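Local coordinates for protein methylenetetrahydrofolate--tRNA-(uracil-5-)-methyltransferase TrmFO (PDB 3G5S) that probably uses methylenetetrahydrofolate, bound FAD and a reduced nicotinamide cofactor to methylate uridine 54 of tRNA at C5, making 5-methyluridine, at residues G269-L274 with Y394-L399; G276-L281 with G305-N310; N310-A315 with E388-M393. All blocks are in the same frame, centred on the assembly; numbering follows the deposited sequence.

Contact 1: residues G269-L274 with Y394-L399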
loop_
_atom_site.group_PDB
_atom_site.type_symbol
_atom_site.label_atom_id
_atom_site.label_comp_id
_atom_site.label_asym_id
_atom_site.label_seq_id
_atom_site.Cartn_x
_atom_site.Cartn_y
_atom_site.Cartn_z
ATOM N N GLY A 269 -17.105 -1.723 0.057
ATOM C CA GLY A 269 -17.458 -2.567 1.182
ATOM C C GLY A 269 -16.968 -4.000 1.094
ATOM O O GLY A 269 -17.466 -4.858 1.821
ATOM N N ARG A 270 -15.998 -4.267 0.222
ATOM C CA ARG A 270 -15.371 -5.589 0.162
ATOM C C ARG A 270 -14.319 -5.814 1.247
ATOM O O ARG A 270 -13.945 -6.951 1.513
ATOM C CB ARG A 270 -14.702 -5.806 -1.195
ATOM C CG ARG A 270 -15.666 -5.940 -2.347
ATOM C CD ARG A 270 -14.938 -6.236 -3.645
ATOM N NE ARG A 270 -14.128 -5.109 -4.101
ATOM C CZ ARG A 270 -14.546 -4.182 -4.960
ATOM N NH1 ARG A 270 -15.782 -4.224 -5.445
ATOM N NH2 ARG A 270 -13.732 -3.199 -5.315
HETATM N N MSE A 271 -13.826 -4.734 1.849
HETATM C CA MSE A 271 -12.646 -4.810 2.709
HETATM C C MSE A 271 -12.939 -4.257 4.095
HETATM O O MSE A 271 -13.249 -3.069 4.236
HETATM C CB MSE A 271 -11.489 -4.037 2.068
HETATM C CG MSE A 271 -11.106 -4.593 0.720
HETATM SE SE MSE A 271 -9.901 -3.466 -0.274
HETATM C CE MSE A 271 -8.410 -3.662 0.853
ATOM N N TRP A 272 -12.848 -5.116 5.108
ATOM C CA TRP A 272 -13.165 -4.744 6.482
ATOM C C TRP A 272 -11.985 -5.031 7.396
ATOM O O TRP A 272 -11.442 -6.140 7.399
ATOM C CB TRP A 272 -14.415 -5.498 6.960
ATOM C CG TRP A 272 -15.670 -5.014 6.281
ATOM C CD1 TRP A 272 -15.945 -5.047 4.942
ATOM C CD2 TRP A 272 -16.799 -4.393 6.906
ATOM N NE1 TRP A 272 -17.178 -4.488 4.699
ATOM C CE2 TRP A 272 -17.724 -4.082 5.889
ATOM C CE3 TRP A 272 -17.116 -4.071 8.227
ATOM C CZ2 TRP A 272 -18.943 -3.467 6.153
ATOM C CZ3 TRP A 272 -18.326 -3.464 8.489
ATOM C CH2 TRP A 272 -19.227 -3.169 7.458
ATOM N N SER A 273 -11.578 -4.029 8.169
ATOM C CA SER A 273 -10.443 -4.201 9.069
ATOM C C SER A 273 -10.895 -4.572 10.471
ATOM O O SER A 273 -11.990 -4.219 10.898
ATOM C CB SER A 273 -9.581 -2.938 9.131
ATOM O OG SER A 273 -10.257 -1.899 9.806
ATOM N N LEU A 274 -10.028 -5.280 11.186
ATOM C CA LEU A 274 -10.237 -5.550 12.601
ATOM C C LEU A 274 -9.832 -4.329 13.416
ATOM O O LEU A 274 -8.662 -3.943 13.427
ATOM C CB LEU A 274 -9.422 -6.758 13.051
ATOM C CG LEU A 274 -9.985 -8.138 12.718
ATOM C CD1 LEU A 274 -10.044 -8.379 11.217
ATOM C CD2 LEU A 274 -9.157 -9.211 13.398
ATOM N N TYR A 394 -1.250 -2.369 0.047
ATOM C CA TYR A 394 -0.537 -3.102 -0.990
ATOM C C TYR A 394 -1.514 -3.829 -1.908
ATOM O O TYR A 394 -2.709 -3.915 -1.612
ATOM C CB TYR A 394 0.533 -4.026 -0.413
ATOM C CG TYR A 394 0.095 -5.133 0.526
ATOM C CD1 TYR A 394 0.409 -5.087 1.877
ATOM C CD2 TYR A 394 -0.547 -6.268 0.048
ATOM C CE1 TYR A 394 0.066 -6.125 2.732
ATOM C CE2 TYR A 394 -0.903 -7.314 0.901
ATOM C CZ TYR A 394 -0.590 -7.235 2.240
ATOM O OH TYR A 394 -0.917 -8.256 3.111
ATOM N N ALA A 395 -1.015 -4.329 -3.036
ATOM C CA ALA A 395 -1.876 -4.975 -4.024
ATOM C C ALA A 395 -2.520 -6.240 -3.457
ATOM O O ALA A 395 -1.843 -7.075 -2.867
ATOM C CB ALA A 395 -1.075 -5.322 -5.255
ATOM N N ASN A 396 -3.822 -6.373 -3.668
ATOM C CA ASN A 396 -4.564 -7.547 -3.226
ATOM C C ASN A 396 -5.871 -7.622 -4.007
ATOM O O ASN A 396 -6.319 -6.625 -4.583
ATOM C CB ASN A 396 -4.823 -7.512 -1.712
ATOM C CG ASN A 396 -5.752 -6.391 -1.309
ATOM O OD1 ASN A 396 -5.305 -5.277 -0.986
ATOM N ND2 ASN A 396 -7.045 -6.653 -1.350
ATOM N N TRP A 397 -6.483 -8.801 -4.020
ATOM C CA TRP A 397 -7.678 -9.013 -4.821
ATOM C C TRP A 397 -8.921 -8.284 -4.323
ATOM O O TRP A 397 -9.886 -8.160 -5.060
ATOM C CB TRP A 397 -7.964 -10.505 -4.981
ATOM C CG TRP A 397 -6.950 -11.227 -5.805
ATOM C CD1 TRP A 397 -6.179 -12.281 -5.409
ATOM C CD2 TRP A 397 -6.625 -10.987 -7.184
ATOM N NE1 TRP A 397 -5.389 -12.708 -6.450
ATOM C CE2 TRP A 397 -5.645 -11.932 -7.550
ATOM C CE3 TRP A 397 -7.061 -10.061 -8.139
ATOM C CZ2 TRP A 397 -5.095 -11.977 -8.838
ATOM C CZ3 TRP A 397 -6.515 -10.108 -9.417
ATOM C CH2 TRP A 397 -5.545 -11.058 -9.753
ATOM N N GLY A 398 -8.913 -7.796 -3.084
ATOM C CA GLY A 398 -10.034 -7.009 -2.599
ATOM C C GLY A 398 -10.207 -5.661 -3.286
ATOM O O GLY A 398 -11.274 -5.053 -3.192
ATOM N N LEU A 399 -9.171 -5.206 -3.990
ATOM C CA LEU A 399 -9.161 -3.878 -4.604
ATOM C C LEU A 399 -9.941 -3.798 -5.909
ATOM O O LEU A 399 -10.264 -2.706 -6.360
ATOM C CB LEU A 399 -7.725 -3.445 -4.877
ATOM C CG LEU A 399 -6.855 -3.254 -3.644
ATOM C CD1 LEU A 399 -5.426 -2.996 -4.055
ATOM C CD2 LEU A 399 -7.367 -2.135 -2.745
HETATM O O HOH W 1 -12.213 -2.390 -2.833
#

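Contact 2: residues G276-L281 with G305-N310. With GSH (glutathione), chain C.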
loop_
_atom_site.group_PDB
_atom_site.type_symbol
_atom_site.label_atom_id
_atom_site.label_comp_id
_atom_site.label_asym_id
_atom_site.label_seq_id
_atom_site.Cartn_x
_atom_site.Cartn_y
_atom_site.Cartn_z
ATOM N N GLY A 276 -8.596 -1.869 16.056
ATOM C CA GLY A 276 -7.726 -1.912 17.214
ATOM C C GLY A 276 -6.803 -3.117 17.257
ATOM O O GLY A 276 -6.258 -3.439 18.312
ATOM N N PHE A 277 -6.612 -3.768 16.108
ATOM C CA PHE A 277 -5.770 -4.960 16.023
ATOM C C PHE A 277 -4.439 -4.721 15.322
ATOM O O PHE A 277 -3.912 -5.590 14.638
ATOM C CB PHE A 277 -6.548 -6.146 15.437
ATOM C CG PHE A 277 -7.284 -6.924 16.486
ATOM C CD1 PHE A 277 -8.453 -6.435 17.047
ATOM C CD2 PHE A 277 -6.767 -8.112 16.973
ATOM C CE1 PHE A 277 -9.104 -7.140 18.054
ATOM C CE2 PHE A 277 -7.412 -8.812 17.973
ATOM C CZ PHE A 277 -8.581 -8.331 18.513
ATOM N N GLN A 278 -3.888 -3.529 15.520
ATOM C CA GLN A 278 -2.526 -3.264 15.088
ATOM C C GLN A 278 -1.621 -4.369 15.619
ATOM O O GLN A 278 -1.752 -4.800 16.767
ATOM C CB GLN A 278 -2.054 -1.892 15.583
ATOM C CG GLN A 278 -1.950 -1.758 17.101
ATOM C CD GLN A 278 -3.283 -1.469 17.785
ATOM O OE1 GLN A 278 -4.296 -1.210 17.130
ATOM N NE2 GLN A 278 -3.279 -1.498 19.119
ATOM N N THR A 279 -0.707 -4.838 14.781
ATOM C CA THR A 279 0.066 -6.018 15.130
ATOM C C THR A 279 1.363 -6.108 14.347
ATOM O O THR A 279 1.456 -5.614 13.220
ATOM C CB THR A 279 -0.754 -7.301 14.887
ATOM O OG1 THR A 279 0.010 -8.443 15.280
ATOM C CG2 THR A 279 -1.119 -7.439 13.413
ATOM N N GLY A 280 2.356 -6.746 14.960
ATOM C CA GLY A 280 3.610 -7.049 14.298
ATOM C C GLY A 280 3.819 -8.543 14.139
ATOM O O GLY A 280 4.925 -8.991 13.858
ATOM N N LEU A 281 2.757 -9.317 14.325
ATOM C CA LEU A 281 2.847 -10.767 14.200
ATOM C C LEU A 281 3.214 -11.193 12.786
ATOM O O LEU A 281 2.872 -10.518 11.816
ATOM C CB LEU A 281 1.521 -11.411 14.584
ATOM C CG LEU A 281 1.168 -11.394 16.074
ATOM C CD1 LEU A 281 -0.206 -11.997 16.298
ATOM C CD2 LEU A 281 2.220 -12.130 16.900
ATOM N N GLY A 305 -1.710 -7.172 9.042
ATOM C CA GLY A 305 -1.307 -6.084 9.917
ATOM C C GLY A 305 0.199 -5.933 9.993
ATOM O O GLY A 305 0.938 -6.916 9.857
ATOM N N VAL A 306 0.648 -4.700 10.196
ATOM C CA VAL A 306 2.066 -4.397 10.338
ATOM C C VAL A 306 2.252 -3.209 11.269
ATOM O O VAL A 306 1.341 -2.397 11.443
ATOM C CB VAL A 306 2.735 -4.060 8.992
ATOM C CG1 VAL A 306 2.680 -5.251 8.053
ATOM C CG2 VAL A 306 2.105 -2.818 8.373
HETATM N N MSE A 307 3.442 -3.122 11.858
HETATM C CA MSE A 307 3.813 -2.053 12.779
HETATM C C MSE A 307 5.210 -1.598 12.440
HETATM O O MSE A 307 6.173 -2.223 12.873
HETATM C CB MSE A 307 3.897 -2.580 14.217
HETATM C CG MSE A 307 2.603 -2.988 14.876
HETATM SE SE MSE A 307 1.788 -1.574 15.956
HETATM C CE MSE A 307 3.354 -0.834 16.838
ATOM N N HIS A 308 5.354 -0.523 11.685
ATOM C CA HIS A 308 6.700 -0.020 11.487
ATOM C C HIS A 308 6.788 1.463 11.206
ATOM O O HIS A 308 5.791 2.136 10.931
ATOM C CB HIS A 308 7.477 -0.822 10.433
ATOM C CG HIS A 308 6.704 -1.111 9.185
ATOM N ND1 HIS A 308 6.290 -0.126 8.317
ATOM C CD2 HIS A 308 6.295 -2.285 8.648
ATOM C CE1 HIS A 308 5.653 -0.679 7.299
ATOM N NE2 HIS A 308 5.634 -1.986 7.481
ATOM N N ARG A 309 8.012 1.955 11.311
ATOM C CA ARG A 309 8.352 3.301 10.914
ATOM C C ARG A 309 8.070 3.454 9.422
ATOM O O ARG A 309 8.578 2.686 8.603
ATOM C CB ARG A 309 9.826 3.544 11.218
ATOM C CG ARG A 309 10.393 4.803 10.632
ATOM C CD ARG A 309 10.057 6.007 11.477
ATOM N NE ARG A 309 10.705 7.185 10.923
ATOM C CZ ARG A 309 10.161 7.956 9.989
ATOM N NH1 ARG A 309 8.951 7.684 9.527
ATOM N NH2 ARG A 309 10.823 9.004 9.522
ATOM N N ASN A 310 7.258 4.446 9.078
ATOM C CA ASN A 310 6.746 4.578 7.718
ATOM C C ASN A 310 6.072 5.928 7.573
ATOM O O ASN A 310 4.957 6.113 8.043
ATOM C CB ASN A 310 5.731 3.448 7.449
ATOM C CG ASN A 310 5.282 3.360 5.987
ATOM O OD1 ASN A 310 5.921 2.704 5.162
ATOM N ND2 ASN A 310 4.151 3.987 5.674
HETATM N N1 GSH C . -0.840 5.395 11.323
HETATM C CA1 GSH C . -1.767 6.511 11.378
HETATM C C1 GSH C . -1.356 7.575 12.384
HETATM O O11 GSH C . -0.121 7.452 13.020
HETATM O O12 GSH C . -1.930 8.613 12.399
HETATM C CB1 GSH C . -3.228 6.095 11.526
HETATM C CG1 GSH C . -3.739 5.798 12.931
HETATM C CD1 GSH C . -3.233 4.543 13.637
HETATM O OE1 GSH C . -2.313 3.907 13.233
HETATM N N2 GSH C . -3.936 4.136 14.821
HETATM C CA2 GSH C . -3.600 2.916 15.484
HETATM C C2 GSH C . -4.641 1.824 15.252
HETATM O O2 GSH C . -5.614 1.774 15.928
HETATM C CB2 GSH C . -3.414 3.242 16.957
HETATM S SG2 GSH C . -2.753 1.927 18.002
HETATM N N3 GSH C . -4.196 0.638 14.547
HETATM C CA3 GSH C . -5.081 -0.504 14.451
HETATM C C3 GSH C . -6.220 -0.331 13.456
HETATM O O31 GSH C . -7.297 -0.807 13.632
HETATM O O32 GSH C . -6.025 0.631 12.485
HETATM O O HOH W 2 3.410 -7.893 10.718
#

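Contact 3: residues N310-A315 with E388-M393. With GSH (glutathione), chain C; EDO (1,2-ethanediol), chain F.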
loop_
_atom_site.group_PDB
_atom_site.type_symbol
_atom_site.label_atom_id
_atom_site.label_comp_id
_atom_site.label_asym_id
_atom_site.label_seq_id
_atom_site.Cartn_x
_atom_site.Cartn_y
_atom_site.Cartn_z
ATOM N N ASN A 310 7.258 4.446 9.078
ATOM C CA ASN A 310 6.746 4.578 7.718
ATOM C C ASN A 310 6.072 5.928 7.573
ATOM O O ASN A 310 4.957 6.113 8.043
ATOM C CB ASN A 310 5.731 3.448 7.449
ATOM C CG ASN A 310 5.282 3.360 5.987
ATOM O OD1 ASN A 310 5.921 2.704 5.162
ATOM N ND2 ASN A 310 4.151 3.987 5.674
ATOM N N THR A 311 6.747 6.878 6.933
ATOM C CA THR A 311 6.141 8.176 6.652
ATOM C C THR A 311 5.227 8.090 5.444
ATOM O O THR A 311 5.633 7.622 4.379
ATOM C CB THR A 311 7.205 9.232 6.408
ATOM O OG1 THR A 311 7.931 9.421 7.625
ATOM C CG2 THR A 311 6.574 10.544 6.013
ATOM N N TYR A 312 3.992 8.548 5.609
ATOM C CA TYR A 312 3.042 8.543 4.510
ATOM C C TYR A 312 1.933 9.565 4.726
ATOM O O TYR A 312 1.658 9.990 5.850
ATOM C CB TYR A 312 2.463 7.129 4.284
ATOM C CG TYR A 312 1.522 6.662 5.374
ATOM C CD1 TYR A 312 2.007 6.209 6.596
ATOM C CD2 TYR A 312 0.148 6.677 5.188
ATOM C CE1 TYR A 312 1.147 5.788 7.596
ATOM C CE2 TYR A 312 -0.721 6.254 6.184
ATOM C CZ TYR A 312 -0.215 5.812 7.391
ATOM O OH TYR A 312 -1.057 5.393 8.400
ATOM N N LEU A 313 1.303 9.939 3.622
ATOM C CA LEU A 313 0.209 10.895 3.606
ATOM C C LEU A 313 -1.162 10.246 3.709
ATOM O O LEU A 313 -1.355 9.086 3.322
ATOM C CB LEU A 313 0.251 11.682 2.301
ATOM C CG LEU A 313 1.498 12.541 2.114
ATOM C CD1 LEU A 313 1.574 13.017 0.682
ATOM C CD2 LEU A 313 1.502 13.723 3.083
ATOM N N ASN A 314 -2.120 11.021 4.204
ATOM C CA ASN A 314 -3.506 10.609 4.184
ATOM C C ASN A 314 -4.031 10.777 2.770
ATOM O O ASN A 314 -4.540 11.830 2.392
ATOM C CB ASN A 314 -4.336 11.422 5.175
ATOM C CG ASN A 314 -5.679 10.790 5.422
ATOM O OD1 ASN A 314 -6.398 10.472 4.473
ATOM N ND2 ASN A 314 -6.014 10.566 6.688
ATOM N N ALA A 315 -3.872 9.730 1.973
ATOM C CA ALA A 315 -4.242 9.797 0.568
ATOM C C ALA A 315 -5.714 10.153 0.350
ATOM O O ALA A 315 -6.016 11.004 -0.480
ATOM C CB ALA A 315 -3.859 8.518 -0.166
ATOM N N GLU A 388 -10.300 8.143 8.150
ATOM C CA GLU A 388 -10.041 8.180 9.582
ATOM C C GLU A 388 -9.076 7.067 9.952
ATOM O O GLU A 388 -9.408 5.891 9.846
ATOM C CB GLU A 388 -11.352 8.038 10.354
ATOM C CG GLU A 388 -12.360 9.123 10.022
ATOM C CD GLU A 388 -11.824 10.517 10.283
ATOM O OE1 GLU A 388 -12.110 11.425 9.473
ATOM O OE2 GLU A 388 -11.114 10.702 11.296
ATOM N N GLY A 389 -7.875 7.434 10.377
ATOM C CA GLY A 389 -6.854 6.441 10.670
ATOM C C GLY A 389 -6.356 5.699 9.435
ATOM O O GLY A 389 -5.942 4.548 9.522
ATOM N N PHE A 390 -6.392 6.361 8.278
ATOM C CA PHE A 390 -5.951 5.751 7.030
ATOM C C PHE A 390 -4.572 5.127 7.167
ATOM O O PHE A 390 -3.646 5.758 7.696
ATOM C CB PHE A 390 -5.933 6.789 5.900
ATOM C CG PHE A 390 -5.309 6.278 4.634
ATOM C CD1 PHE A 390 -6.010 5.421 3.799
ATOM C CD2 PHE A 390 -4.020 6.643 4.287
ATOM C CE1 PHE A 390 -5.435 4.940 2.647
ATOM C CE2 PHE A 390 -3.440 6.163 3.135
ATOM C CZ PHE A 390 -4.150 5.305 2.315
ATOM N N GLN A 391 -4.459 3.874 6.704
ATOM C CA GLN A 391 -3.226 3.078 6.707
ATOM C C GLN A 391 -2.820 2.743 5.266
ATOM O O GLN A 391 -3.657 2.771 4.365
ATOM C CB GLN A 391 -3.436 1.760 7.472
ATOM C CG GLN A 391 -3.740 1.910 8.955
ATOM C CD GLN A 391 -2.592 2.530 9.722
ATOM O OE1 GLN A 391 -1.451 2.079 9.640
ATOM N NE2 GLN A 391 -2.891 3.575 10.470
ATOM N N PRO A 392 -1.540 2.400 5.045
ATOM C CA PRO A 392 -1.100 2.099 3.675
ATOM C C PRO A 392 -1.674 0.807 3.109
ATOM O O PRO A 392 -2.093 -0.088 3.848
ATOM C CB PRO A 392 0.420 1.970 3.808
ATOM C CG PRO A 392 0.762 2.710 5.106
ATOM C CD PRO A 392 -0.415 2.432 5.996
HETATM N N MSE A 393 -1.656 0.711 1.786
HETATM C CA MSE A 393 -2.243 -0.416 1.072
HETATM C C MSE A 393 -1.254 -1.038 0.092
HETATM O O MSE A 393 -0.526 -0.328 -0.606
HETATM C CB MSE A 393 -3.491 0.058 0.329
HETATM C CG MSE A 393 -4.261 -1.042 -0.390
HETATM SE SE MSE A 393 -4.705 -2.551 0.767
HETATM C CE MSE A 393 -5.534 -1.565 2.212
HETATM N N1 GSH C . -0.840 5.395 11.323
HETATM C CA1 GSH C . -1.767 6.511 11.378
HETATM C C1 GSH C . -1.356 7.575 12.384
HETATM O O11 GSH C . -0.121 7.452 13.020
HETATM O O12 GSH C . -1.930 8.613 12.399
HETATM C CB1 GSH C . -3.228 6.095 11.526
HETATM C CG1 GSH C . -3.739 5.798 12.931
HETATM C CD1 GSH C . -3.233 4.543 13.637
HETATM O OE1 GSH C . -2.313 3.907 13.233
HETATM N N2 GSH C . -3.936 4.136 14.821
HETATM C CA2 GSH C . -3.600 2.916 15.484
HETATM C C2 GSH C . -4.641 1.824 15.252
HETATM O O2 GSH C . -5.614 1.774 15.928
HETATM C CB2 GSH C . -3.414 3.242 16.957
HETATM S SG2 GSH C . -2.753 1.927 18.002
HETATM N N3 GSH C . -4.196 0.638 14.547
HETATM C CA3 GSH C . -5.081 -0.504 14.451
HETATM C C3 GSH C . -6.220 -0.331 13.456
HETATM O O31 GSH C . -7.297 -0.807 13.632
HETATM O O32 GSH C . -6.025 0.631 12.485
HETATM C C1 EDO F . -2.577 9.017 7.897
HETATM O O1 EDO F . -3.545 8.324 8.690
HETATM C C2 EDO F . -2.355 10.391 8.513
HETATM O O2 EDO F . -3.590 11.111 8.467
#

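Contact 1: residues G269-L274 with Y394-L399
Arg-270 and Gly-398 meet through a nearly straight hydrogen bond: NE of Arg-270 gives its proton to O of Gly-398 at 3.0 Å, with an N-H...O angle of 173°. The oxygen lies at the edge of the guanidinium, in its plane, while the donor stands 35° out of the carbonyl plane. A bend at chi3 (-68°) turns NE toward the carbonyl of Gly-398. One water gives a proton to the same carbonyl oxygen and takes a weak bond from NH2 of Arg-270.

Van der Waals packing belongs to Met-271, present as selenomethionine. Its SE rests 3.6 Å from O of Gly-398 and makes an apolar contact of 3.8 Å with CD2 of Leu-399, and its CE meets the amide end of Asn-396 tip to tip. The long, unbranched chain of a methionine suits this place, since it threads from strand 271-274 to the loop. Gly-398 fits because a CB there would press on CG of Met-271. Tyr-381 of helix 374-384 touches both Met-271 and Leu-399.

Strand 271-274 of the antiparallel sheet is thus joined to the loop ahead of helix 409-429. A buried carbonyl is satisfied by an arginine and a water together, and the positive guanidinium would probably strengthen its polarisation.

Contact 2: residues G276-L281 with G305-N310
CG of Met-307, a selenomethionine, stands anti to its carbonyl carbon (chi1 -69°), and a further bend at chi2 (-94°) carries SE alongside Gln-278. CG of Gln-278 sits between its backbone N and carbonyl carbon (chi1 64°), beside SE, and the two side chains lie side by side, pointing the same way. SE comes 3.9 Å from CB of Gln-278, and a soft, flexible chain suits a neighbour whose near end is aliphatic.

The closest meetings are with the backbone of Thr-279. Its O sits 3.2 Å from CA of Val-306 and 3.3 Å from CG of Met-307, a carbonyl packed against carbon. CG2 of Thr-279 rests 3.8 Å from CA of Gly-305. Glycine suits that position because a CB would run into this methyl group.

Polar ends turn to other partners. OG1 of Thr-279 accepts from N of Leu-281 at 3.0 Å and also bonds with Glu-227, while NE2 of Gln-278 bonds with O of Val-224. A water donates to O of Leu-281 and to O of Gly-305 and so bridges the two segments.

Glutathione lies beside residues 276-281: N of Gly-276 donates to its O31 at 2.9 Å, and the Gln-278 side chain lies against the ligand. Residues 279-281 form an ST turn, closed by a threonine hydroxyl, just before helix 283-290. The arrangement is that of a loop wall of the glutathione pocket, backed by the chain leading into strand 309-313.

Contact 3: residues N310-A315 with E388-M393
Tyr-312, on strand 309-313, and the loop carrying Phe-390 and Pro-392 form part of the wall of the glutathione pocket. OH of Tyr-312 donates to O of Phe-390 at 2.7 Å, in the carbonyl plane and on a lone pair. The same hydroxyl accepts from N1 of glutathione at 2.9 Å, so two bonds grip it, one to the protein and one to the ligand.

Pro-392 crosses the tyrosine at about a right angle, its CG over the centre of one ring face, 3.8 Å from the centroid and 1° off the normal. This is a CH-pi contact, for which the compact, rigid proline ring is well suited. CG of Phe-390 lies anti to its backbone N (chi1 172°), and farther out CD2 comes 3.8 Å from CE2 of Tyr-312, while CZ is 4.1 Å from CB of Ala-315. Leu-382 of helix 374-384 touches both Phe-390 and Ala-315.

Asn-314 is the N-cap of helix 315-318: its OD1 accepts from N of Arg-317, and ND2 bonds with O of Pro-387 and with a 1,2-ethanediol, probably from the crystallisation liquor. A phenylalanine in place of Tyr-312 would probably keep the CH-pi contact with Pro-392 but leave O of Phe-390 and N1 of glutathione without their shared hydroxyl.

With its proton given to the carbonyl, the tyrosine oxygen is left to accept from the ligand, and the proline holds the ring face from one side.

Strand 309-313 serves both contact 2 and contact 3, which share Asn-310 and have centres about 13 Å apart; glutathione touches both. Contact 1 lies farther off, its centre about 16 Å from that of contact 2 and about 15 Å from that of contact 3, and the side chain of Met-271 is about 13 Å from glutathione, although Leu-274, at the far end of its strand, touches the ligand. It still meets contact 3 directly, since CE of Met-271 packs 3.8 Å from CE of Met-393. Along the chain, contacts 2 and 3 follow one another inside the loop that contact 1 closes. FAD is about 6 Å from the side chain of Asn-310 and about 9 Å from that of Val-306.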